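Local coordinates for hypothetical protein PH0107 (Pyrococcus horikoshii, PDB 2YZI) that is of unknown function but, as a small protein with two CBS domains that pairs into a dimer, may bind adenosine-type ligands in a regulatory role, at residues 5-9 with 10-14; 52-56 with 57-61; 83-86 with 87-91. All coordinates share one frame; numbering follows the deposited sequence.

Contact 1: 5-9 with 10-14; sequences MKAPI and KVYMT
Lys10 carries CG at chi1 57°, between its own backbone N and carbonyl carbon, and this brings the chain back across the ring of Pro8. Tyr12 has CG opposite its carbonyl carbon (chi1 -51°), which swings the ring back toward Ala7 and Pro8. Lys10 CG rests 3.8 Å from Pro8 CB, and the rest of the lysine chain runs on extended, with CE still near the proline. Val11 meets the same proline ring with one methyl: Val11 CG1 lies 3.7 Å from Pro8 CG. Its second methyl, Val11 CG2, sits over the centre of one face of the Tyr12 ring. Ala7 CB approaches that ring obliquely, 3.8 Å from Tyr12 OH. The hydroxyl itself is hydrogen-bonded to the backbone N of Asp4.

The backbone of 8-13 closes a tight turn. Val11 N donates to Pro8 O over 3.1 Å in a nearly straight bond (173°). Ile9 O takes two donors. Tyr12 N, 3.0 Å from Ile9 O, comes from above the carbonyl plane. Met13 N, 3.1 Å from Ile9 O, lies almost in line with the C=O bond, but its N-H is bent well away from Ile9 O. One carbonyl thus serves two successive amides.

Ile9 is the buried residue of the group. Its side chain packs on Leu91, Val94 and Phe118, while Tyr12 covers Leu91, Phe118 and Ala126. The more exposed Lys10 and Val11 form the outer side. The arrangement is a compact turn with bonds to the third and fourth residue. It lies in the loop before strand 19-20, packed against helix 91-101 and strand 113-119, and its residues 10-14 fall in the first CBS sequence region.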
HETATM    1  N   MSE B   5       9.649  19.064  -2.742  1.00 37.59           N
HETATM    2  CA  MSE B   5       8.724  19.197  -1.620  1.00 35.16           C
HETATM    3  C   MSE B   5       7.979  20.528  -1.620  1.00 34.56           C
HETATM    4  O   MSE B   5       6.952  20.672  -0.957  1.00 34.57           O
HETATM    5  CB  MSE B   5       9.485  19.057  -0.304  1.00 34.51           C
HETATM    6  CG  MSE B   5      10.249  17.761  -0.170  1.00 35.19           C
HETATM    7 SE   MSE B   5       9.064  16.263   0.138  1.00 37.82          SE
HETATM    8  CE  MSE B   5       9.161  16.279   2.083  1.00 36.47           C
ATOM      9  N   LYS B   6       8.500  21.497  -2.366  1.00 33.91           N
ATOM     10  CA  LYS B   6       7.888  22.816  -2.439  1.00 33.03           C
ATOM     11  C   LYS B   6       6.792  22.897  -3.493  1.00 31.44           C
ATOM     12  O   LYS B   6       5.864  23.691  -3.361  1.00 30.96           O
ATOM     13  CB  LYS B   6       8.953  23.876  -2.739  1.00 34.95           C
ATOM     14  CG  LYS B   6      10.040  23.985  -1.680  1.00 39.28           C
ATOM     15  CD  LYS B   6      11.191  24.870  -2.155  1.00 41.76           C
ATOM     16  CE  LYS B   6      12.369  24.855  -1.185  1.00 43.64           C
ATOM     17  NZ  LYS B   6      12.027  25.394   0.168  1.00 46.02           N
ATOM     18  N   ALA B   7       6.902  22.074  -4.531  1.00 28.26           N
ATOM     19  CA  ALA B   7       5.933  22.066  -5.629  1.00 25.34           C
ATOM     20  C   ALA B   7       4.532  21.595  -5.242  1.00 22.75           C
ATOM     21  O   ALA B   7       4.370  20.751  -4.369  1.00 21.37           O
ATOM     22  CB  ALA B   7       6.467  21.211  -6.768  1.00 25.25           C
ATOM     23  N   PRO B   8       3.499  22.126  -5.911  1.00 21.19           N
ATOM     24  CA  PRO B   8       2.099  21.768  -5.646  1.00 21.02           C
ATOM     25  C   PRO B   8       1.846  20.298  -5.927  1.00 21.56           C
ATOM     26  O   PRO B   8       2.378  19.749  -6.899  1.00 20.89           O
ATOM     27  CB  PRO B   8       1.333  22.666  -6.603  1.00 21.92           C
ATOM     28  CG  PRO B   8       2.252  22.728  -7.771  1.00 20.02           C
ATOM     29  CD  PRO B   8       3.592  22.975  -7.109  1.00 20.20           C
ATOM     30  N   ILE B   9       1.021  19.668  -5.091  1.00 20.62           N
ATOM     31  CA  ILE B   9       0.723  18.249  -5.241  1.00 19.47           C
ATOM     32  C   ILE B   9       0.123  17.924  -6.600  1.00 21.04           C
ATOM     33  O   ILE B   9       0.184  16.788  -7.057  1.00 19.71           O
ATOM     34  CB  ILE B   9      -0.252  17.736  -4.138  1.00 18.60           C
ATOM     35  CG1 ILE B   9      -0.150  16.212  -4.031  1.00 16.31           C
ATOM     36  CG2 ILE B   9      -1.700  18.109  -4.470  1.00 14.88           C
ATOM     37  CD1 ILE B   9       1.201  15.726  -3.570  1.00 14.67           C
ATOM     38  N   LYS B  10      -0.445  18.920  -7.258  1.00 22.21           N
ATOM     39  CA  LYS B  10      -1.055  18.663  -8.546  1.00 24.46           C
ATOM     40  C   LYS B  10      -0.104  18.125  -9.600  1.00 25.14           C
ATOM     41  O   LYS B  10      -0.553  17.577 -10.603  1.00 24.92           O
ATOM     42  CB  LYS B  10      -1.768  19.918  -9.071  1.00 23.84           C
ATOM     43  CG  LYS B  10      -0.919  21.166  -9.223  1.00 25.50           C
ATOM     44  CD  LYS B  10      -1.824  22.329  -9.636  1.00 28.10           C
ATOM     45  CE  LYS B  10      -1.056  23.602  -9.896  1.00 31.02           C
ATOM     46  NZ  LYS B  10      -1.992  24.705 -10.273  1.00 37.01           N
ATOM     47  N   VAL B  11       1.201  18.252  -9.380  1.00 25.75           N
ATOM     48  CA  VAL B  11       2.147  17.752 -10.371  1.00 26.53           C
ATOM     49  C   VAL B  11       2.499  16.275 -10.171  1.00 27.26           C
ATOM     50  O   VAL B  11       2.976  15.610 -11.092  1.00 28.48           O
ATOM     51  CB  VAL B  11       3.457  18.587 -10.395  1.00 27.50           C
ATOM     52  CG1 VAL B  11       3.130  20.053 -10.234  1.00 25.87           C
ATOM     53  CG2 VAL B  11       4.420  18.114  -9.329  1.00 27.42           C
ATOM     54  N   TYR B  12       2.253  15.759  -8.974  1.00 26.85           N
ATOM     55  CA  TYR B  12       2.561  14.363  -8.689  1.00 27.86           C
ATOM     56  C   TYR B  12       1.308  13.490  -8.594  1.00 29.51           C
ATOM     57  O   TYR B  12       1.403  12.264  -8.550  1.00 29.61           O
ATOM     58  CB  TYR B  12       3.347  14.266  -7.385  1.00 27.35           C
ATOM     59  CG  TYR B  12       4.542  15.180  -7.317  1.00 25.81           C
ATOM     60  CD1 TYR B  12       5.661  14.961  -8.117  1.00 27.02           C
ATOM     61  CD2 TYR B  12       4.560  16.265  -6.442  1.00 26.87           C
ATOM     62  CE1 TYR B  12       6.775  15.801  -8.042  1.00 27.19           C
ATOM     63  CE2 TYR B  12       5.665  17.113  -6.357  1.00 27.65           C
ATOM     64  CZ  TYR B  12       6.767  16.871  -7.160  1.00 29.28           C
ATOM     65  OH  TYR B  12       7.862  17.696  -7.073  1.00 31.05           O
HETATM   66  N   MSE B  13       0.138  14.118  -8.559  1.00 32.02           N
HETATM   67  CA  MSE B  13      -1.109  13.370  -8.473  1.00 28.95           C
HETATM   68  C   MSE B  13      -1.450  12.674  -9.780  1.00 28.57           C
HETATM   69  O   MSE B  13      -0.862  12.956 -10.829  1.00 27.99           O
HETATM   70  CB  MSE B  13      -2.268  14.291  -8.110  1.00 29.07           C
HETATM   71  CG  MSE B  13      -2.566  15.359  -9.146  1.00 31.80           C
HETATM   72 SE   MSE B  13      -4.338  16.127  -8.886  1.00 36.21          SE
HETATM   73  CE  MSE B  13      -4.772  16.510 -10.740  1.00 31.12           C
ATOM     74  N   THR B  14      -2.425  11.777  -9.711  1.00 28.13           N
ATOM     75  CA  THR B  14      -2.880  11.051 -10.888  1.00 29.56           C
ATOM     76  C   THR B  14      -4.395  11.183 -11.054  1.00 30.15           C
ATOM     77  O   THR B  14      -5.095  11.575 -10.122  1.00 29.32           O
ATOM     78  CB  THR B  14      -2.544   9.558 -10.791  1.00 29.71           C
ATOM     79  OG1 THR B  14      -3.178   8.865 -11.870  1.00 30.86           O
ATOM     80  CG2 THR B  14      -3.052   8.975  -9.474  1.00 29.50           C
TER

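Contact 2: 52-56 with 57-61; sequences GFFTK and SDIIR
Thr55 OG1 has several partners at the start of helix 56-64. It accepts from Asp58 N at 3.1 Å, the N-cap bond, and a water lies 2.9 Å from Thr55 OG1. The carboxylate answers: Thr55 N points at Asp58 OD2 over 2.5 Å, meeting it on the anti side and 33° out of the carboxylate plane. So short a length is doubtful. Together these bonds make a capping box. Asp58 can reach back because its CG stands opposite its own carbonyl carbon (chi1 -62°), and its side chain crosses that of Thr55 at about a right angle.

The other oxygen faces along the helix. Arg61 NH2 forms a salt bridge to Asp58 OD1 at 2.6 Å, on the anti lone pair and in the guanidinium plane. Replacing Asp58 by an alanine would probably leave Thr55 N without its acceptor and set the Arg61 guanidinium free to turn. A Thr-x-x-Asp pair at this place takes part in nucleotide binding in many CBS domains, and may do so here.

Ile59 CD1 touches Phe54 CE1 at 3.9 Å, obliquely to the ring.

Strand segment 52-55 and helix segment 57-61 run at 78° to each other. Phe54 and Ile59 lie against helix 26-35, and Phe54 also against strand 40-44. On the dimer side, Lys56 NZ and Ser57 OG each bond their counterpart, Ser57 or Lys56 of the second subunit.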
ATOM      1  N   GLY B  52     -18.733   7.664  -0.568  1.00 14.78           N
ATOM      2  CA  GLY B  52     -17.847   6.906   0.289  1.00 15.00           C
ATOM      3  C   GLY B  52     -16.447   6.706  -0.247  1.00 16.38           C
ATOM      4  O   GLY B  52     -16.112   7.163  -1.334  1.00 15.47           O
ATOM      5  N   PHE B  53     -15.638   5.990   0.525  1.00 16.89           N
ATOM      6  CA  PHE B  53     -14.251   5.728   0.176  1.00 16.76           C
ATOM      7  C   PHE B  53     -13.764   4.559   1.026  1.00 17.29           C
ATOM      8  O   PHE B  53     -14.188   4.409   2.184  1.00 18.02           O
ATOM      9  CB  PHE B  53     -13.410   6.964   0.504  1.00 16.67           C
ATOM     10  CG  PHE B  53     -11.943   6.796   0.245  1.00 17.10           C
ATOM     11  CD1 PHE B  53     -11.417   7.006  -1.029  1.00 16.87           C
ATOM     12  CD2 PHE B  53     -11.074   6.456   1.286  1.00 16.58           C
ATOM     13  CE1 PHE B  53     -10.052   6.886  -1.260  1.00 16.06           C
ATOM     14  CE2 PHE B  53      -9.709   6.335   1.063  1.00 14.23           C
ATOM     15  CZ  PHE B  53      -9.197   6.551  -0.214  1.00 13.92           C
ATOM     16  N   PHE B  54     -12.880   3.739   0.465  1.00 16.31           N
ATOM     17  CA  PHE B  54     -12.335   2.608   1.207  1.00 16.17           C
ATOM     18  C   PHE B  54     -11.067   2.031   0.570  1.00 16.82           C
ATOM     19  O   PHE B  54     -10.847   2.122  -0.640  1.00 16.29           O
ATOM     20  CB  PHE B  54     -13.404   1.517   1.390  1.00 14.43           C
ATOM     21  CG  PHE B  54     -13.735   0.761   0.132  1.00 16.47           C
ATOM     22  CD1 PHE B  54     -12.932  -0.297  -0.291  1.00 15.10           C
ATOM     23  CD2 PHE B  54     -14.869   1.092  -0.617  1.00 14.44           C
ATOM     24  CE1 PHE B  54     -13.257  -1.019  -1.443  1.00 16.50           C
ATOM     25  CE2 PHE B  54     -15.204   0.377  -1.770  1.00 16.78           C
ATOM     26  CZ  PHE B  54     -14.400  -0.681  -2.187  1.00 17.07           C
ATOM     27  N   THR B  55     -10.231   1.441   1.415  1.00 16.67           N
ATOM     28  CA  THR B  55      -8.965   0.864   0.978  1.00 17.17           C
ATOM     29  C   THR B  55      -8.966  -0.646   1.094  1.00 16.77           C
ATOM     30  O   THR B  55      -9.952  -1.248   1.504  1.00 16.20           O
ATOM     31  CB  THR B  55      -7.801   1.387   1.828  1.00 16.70           C
ATOM     32  OG1 THR B  55      -7.948   0.907   3.170  1.00 19.39           O
ATOM     33  CG2 THR B  55      -7.780   2.905   1.830  1.00 14.62           C
ATOM     34  N   LYS B  56      -7.846  -1.249   0.714  1.00 18.82           N
ATOM     35  CA  LYS B  56      -7.682  -2.690   0.796  1.00 18.48           C
ATOM     36  C   LYS B  56      -7.597  -3.028   2.279  1.00 17.75           C
ATOM     37  O   LYS B  56      -8.096  -4.059   2.736  1.00 16.92           O
ATOM     38  CB  LYS B  56      -6.398  -3.113   0.077  1.00 18.51           C
ATOM     39  CG  LYS B  56      -6.468  -3.030  -1.447  1.00 19.19           C
ATOM     40  CD  LYS B  56      -5.149  -3.450  -2.094  1.00 19.37           C
ATOM     41  CE  LYS B  56      -5.229  -3.428  -3.623  1.00 19.19           C
ATOM     42  NZ  LYS B  56      -3.937  -3.783  -4.295  1.00 15.74           N
ATOM     43  N   SER B  57      -6.974  -2.127   3.027  1.00 17.62           N
ATOM     44  CA  SER B  57      -6.822  -2.306   4.452  1.00 19.10           C
ATOM     45  C   SER B  57      -8.190  -2.373   5.123  1.00 21.03           C
ATOM     46  O   SER B  57      -8.393  -3.186   6.026  1.00 22.50           O
ATOM     47  CB  SER B  57      -6.001  -1.160   5.038  1.00 18.43           C
ATOM     48  OG  SER B  57      -5.617  -1.450   6.364  1.00 20.45           O
ATOM     49  N   ASP B  58      -9.123  -1.523   4.693  1.00 22.32           N
ATOM     50  CA  ASP B  58     -10.465  -1.521   5.274  1.00 22.78           C
ATOM     51  C   ASP B  58     -11.088  -2.886   5.049  1.00 22.89           C
ATOM     52  O   ASP B  58     -11.778  -3.412   5.918  1.00 22.54           O
ATOM     53  CB  ASP B  58     -11.364  -0.463   4.624  1.00 22.44           C
ATOM     54  CG  ASP B  58     -10.855   0.943   4.820  1.00 25.97           C
ATOM     55  OD1 ASP B  58     -10.415   1.284   5.941  1.00 26.84           O
ATOM     56  OD2 ASP B  58     -10.909   1.720   3.852  1.00 25.78           O
ATOM     57  N   ILE B  59     -10.846  -3.442   3.867  1.00 22.89           N
ATOM     58  CA  ILE B  59     -11.367  -4.753   3.506  1.00 24.37           C
ATOM     59  C   ILE B  59     -10.825  -5.840   4.431  1.00 25.57           C
ATOM     60  O   ILE B  59     -11.554  -6.757   4.798  1.00 25.91           O
ATOM     61  CB  ILE B  59     -11.021  -5.089   2.040  1.00 22.04           C
ATOM     62  CG1 ILE B  59     -11.859  -4.206   1.115  1.00 20.89           C
ATOM     63  CG2 ILE B  59     -11.263  -6.563   1.754  1.00 21.64           C
ATOM     64  CD1 ILE B  59     -11.419  -4.214  -0.322  1.00 19.18           C
ATOM     65  N   ILE B  60      -9.557  -5.731   4.825  1.00 26.58           N
ATOM     66  CA  ILE B  60      -8.971  -6.731   5.714  1.00 27.32           C
ATOM     67  C   ILE B  60      -9.550  -6.600   7.127  1.00 29.88           C
ATOM     68  O   ILE B  60      -9.980  -7.583   7.724  1.00 28.66           O
ATOM     69  CB  ILE B  60      -7.420  -6.602   5.794  1.00 26.26           C
ATOM     70  CG1 ILE B  60      -6.773  -6.907   4.441  1.00 22.22           C
ATOM     71  CG2 ILE B  60      -6.873  -7.580   6.826  1.00 24.61           C
ATOM     72  CD1 ILE B  60      -6.871  -8.361   4.027  1.00 21.18           C
ATOM     73  N   ARG B  61      -9.577  -5.375   7.643  1.00 31.97           N
ATOM     74  CA  ARG B  61     -10.083  -5.112   8.986  1.00 34.39           C
ATOM     75  C   ARG B  61     -11.604  -5.209   9.174  1.00 34.98           C
ATOM     76  O   ARG B  61     -12.074  -5.640  10.228  1.00 36.20           O
ATOM     77  CB  ARG B  61      -9.626  -3.729   9.454  1.00 36.26           C
ATOM     78  CG  ARG B  61     -10.183  -3.335  10.819  1.00 40.62           C
ATOM     79  CD  ARG B  61      -9.874  -1.889  11.203  1.00 44.75           C
ATOM     80  NE  ARG B  61     -10.454  -0.928  10.269  1.00 48.82           N
ATOM     81  CZ  ARG B  61      -9.921  -0.607   9.095  1.00 50.34           C
ATOM     82  NH1 ARG B  61      -8.784  -1.165   8.700  1.00 52.75           N
ATOM     83  NH2 ARG B  61     -10.526   0.273   8.313  1.00 51.94           N
TER
HETATM   84  O   HOH W   1      -7.465   2.787   5.351  1.00 33.84           O

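Contact 3: 83-86 with 87-91; sequences ITAN and VNTPL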
ATOM      1  N   ILE B  83     -10.482  12.412   3.398  1.00 21.86           N
ATOM      2  CA  ILE B  83      -9.314  13.149   3.856  1.00 21.64           C
ATOM      3  C   ILE B  83      -8.687  13.591   2.552  1.00 22.43           C
ATOM      4  O   ILE B  83      -8.294  12.763   1.722  1.00 22.99           O
ATOM      5  CB  ILE B  83      -8.338  12.264   4.642  1.00 21.80           C
ATOM      6  CG1 ILE B  83      -8.992  11.836   5.954  1.00 22.75           C
ATOM      7  CG2 ILE B  83      -7.044  13.020   4.911  1.00 17.97           C
ATOM      8  CD1 ILE B  83      -9.438  13.018   6.837  1.00 27.82           C
ATOM      9  N   THR B  84      -8.601  14.903   2.377  1.00 22.00           N
ATOM     10  CA  THR B  84      -8.092  15.465   1.146  1.00 21.05           C
ATOM     11  C   THR B  84      -6.974  16.464   1.306  1.00 21.57           C
ATOM     12  O   THR B  84      -6.568  16.816   2.409  1.00 22.36           O
ATOM     13  CB  THR B  84      -9.217  16.177   0.394  1.00 22.67           C
ATOM     14  OG1 THR B  84      -9.649  17.297   1.173  1.00 22.64           O
ATOM     15  CG2 THR B  84     -10.397  15.242   0.171  1.00 19.87           C
ATOM     16  N   ALA B  85      -6.497  16.919   0.161  1.00 20.71           N
ATOM     17  CA  ALA B  85      -5.443  17.899   0.075  1.00 20.42           C
ATOM     18  C   ALA B  85      -5.799  18.707  -1.156  1.00 21.52           C
ATOM     19  O   ALA B  85      -6.343  18.175  -2.116  1.00 22.36           O
ATOM     20  CB  ALA B  85      -4.099  17.214  -0.111  1.00 20.56           C
ATOM     21  N   ASN B  86      -5.496  19.991  -1.134  1.00 20.51           N
ATOM     22  CA  ASN B  86      -5.796  20.843  -2.266  1.00 21.29           C
ATOM     23  C   ASN B  86      -4.727  20.708  -3.365  1.00 22.96           C
ATOM     24  O   ASN B  86      -3.559  20.436  -3.078  1.00 23.72           O
ATOM     25  CB  ASN B  86      -5.899  22.276  -1.769  1.00 19.80           C
ATOM     26  CG  ASN B  86      -6.297  23.230  -2.847  1.00 19.52           C
ATOM     27  OD1 ASN B  86      -5.446  23.778  -3.556  1.00 19.08           O
ATOM     28  ND2 ASN B  86      -7.602  23.431  -2.995  1.00 17.03           N
ATOM     29  N   VAL B  87      -5.127  20.899  -4.621  1.00 23.93           N
ATOM     30  CA  VAL B  87      -4.191  20.784  -5.747  1.00 25.18           C
ATOM     31  C   VAL B  87      -2.934  21.625  -5.562  1.00 25.43           C
ATOM     32  O   VAL B  87      -1.856  21.239  -6.011  1.00 26.65           O
ATOM     33  CB  VAL B  87      -4.844  21.190  -7.105  1.00 23.92           C
ATOM     34  CG1 VAL B  87      -5.935  20.211  -7.472  1.00 22.02           C
ATOM     35  CG2 VAL B  87      -5.421  22.592  -7.016  1.00 25.96           C
ATOM     36  N   ASN B  88      -3.073  22.767  -4.894  1.00 26.62           N
ATOM     37  CA  ASN B  88      -1.944  23.665  -4.674  1.00 26.44           C
ATOM     38  C   ASN B  88      -1.117  23.405  -3.420  1.00 26.46           C
ATOM     39  O   ASN B  88      -0.087  24.038  -3.227  1.00 28.79           O
ATOM     40  CB  ASN B  88      -2.425  25.116  -4.677  1.00 26.78           C
ATOM     41  CG  ASN B  88      -2.847  25.577  -6.051  1.00 27.10           C
ATOM     42  OD1 ASN B  88      -3.760  26.387  -6.190  1.00 30.48           O
ATOM     43  ND2 ASN B  88      -2.178  25.073  -7.077  1.00 25.72           N
ATOM     44  N   THR B  89      -1.570  22.484  -2.573  1.00 25.97           N
ATOM     45  CA  THR B  89      -0.842  22.129  -1.358  1.00 23.92           C
ATOM     46  C   THR B  89       0.485  21.519  -1.796  1.00 23.00           C
ATOM     47  O   THR B  89       0.499  20.580  -2.580  1.00 24.30           O
ATOM     48  CB  THR B  89      -1.598  21.051  -0.531  1.00 24.73           C
ATOM     49  OG1 THR B  89      -2.913  21.512  -0.200  1.00 26.23           O
ATOM     50  CG2 THR B  89      -0.834  20.726   0.748  1.00 22.70           C
ATOM     51  N   PRO B  90       1.617  22.047  -1.299  1.00 21.40           N
ATOM     52  CA  PRO B  90       2.934  21.516  -1.666  1.00 20.71           C
ATOM     53  C   PRO B  90       3.161  20.084  -1.181  1.00 20.10           C
ATOM     54  O   PRO B  90       2.730  19.700  -0.086  1.00 19.04           O
ATOM     55  CB  PRO B  90       3.898  22.505  -1.015  1.00 20.64           C
ATOM     56  CG  PRO B  90       3.142  22.949   0.194  1.00 21.69           C
ATOM     57  CD  PRO B  90       1.757  23.181  -0.374  1.00 21.54           C
ATOM     58  N   LEU B  91       3.839  19.305  -2.014  1.00 17.93           N
ATOM     59  CA  LEU B  91       4.145  17.913  -1.729  1.00 19.05           C
ATOM     60  C   LEU B  91       4.485  17.619  -0.267  1.00 19.27           C
ATOM     61  O   LEU B  91       3.871  16.745   0.348  1.00 18.73           O
ATOM     62  CB  LEU B  91       5.302  17.451  -2.616  1.00 19.76           C
ATOM     63  CG  LEU B  91       5.785  16.018  -2.402  1.00 19.45           C
ATOM     64  CD1 LEU B  91       4.636  15.066  -2.645  1.00 18.45           C
ATOM     65  CD2 LEU B  91       6.951  15.703  -3.329  1.00 20.00           C
TER
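Asn86 turns its side chain forward over the residues that follow it, while Thr89 faces back toward Asn86 from the far end of the turn. In Asn86, CG is anti to the backbone N (chi1 -176°), which places the amide beside its own carbonyl carbon and within range of the next amides. Asn86 OD1 then accepts from Asn88 N at 2.9 Å. The bond is nearly straight (166°), with the donor tilted from the amide plane. Val87 CG2 lies alongside, 3.7 Å from Asn86 OD1. The other end of the amide is fixed as well, since Asn86 ND2 bonds Glu109 on strand 105-110, and this should hold the group from flipping.

The side-chain bond makes an Asx turn. It overlaps a type I beta turn from Asn86 to Thr89, in which Thr89 N donates to Asn86 O at 2.9 Å from well above the carbonyl plane. The two overlapping turns end strand 84-86 and lead to Pro90, the N-cap of helix 91-101, so they form the strand-to-helix connection here, within the second CBS sequence region.

The threonine hydroxyl lies next to both backbone polar atoms of the asparagine: Thr89 OG1 is 3.1 Å from both Asn86 N and Asn86 O. Thr89 CB itself is 3.3 Å from Asn86 O. The threonine also reaches Val94 on helix 91-101. Val87, on the other hand, turns away from the preceding strand and packs on Ile108, Glu110 and Val115.

Contacts 1 and 3 are neighbours, with centres 8 Å apart. The chain start runs along the connection between strand 84-86 and helix 91-101: Ile9 N lies 2.7 Å from Thr89 O and Ala7 O 2.8 Å from Leu91 N, both probable hydrogen bonds. Lys10 also packs on Asn88. Contact 2 stands apart, on the other side of the chain's centre. Its centre is about 25 Å from that of contact 1 and 22 Å from that of contact 3; the nearest atoms of contacts 2 and 3 are about 6 Å apart. If a nucleotide binds as in relatives, contact 2, with its Thr-x-x-Asp capping box, is one candidate.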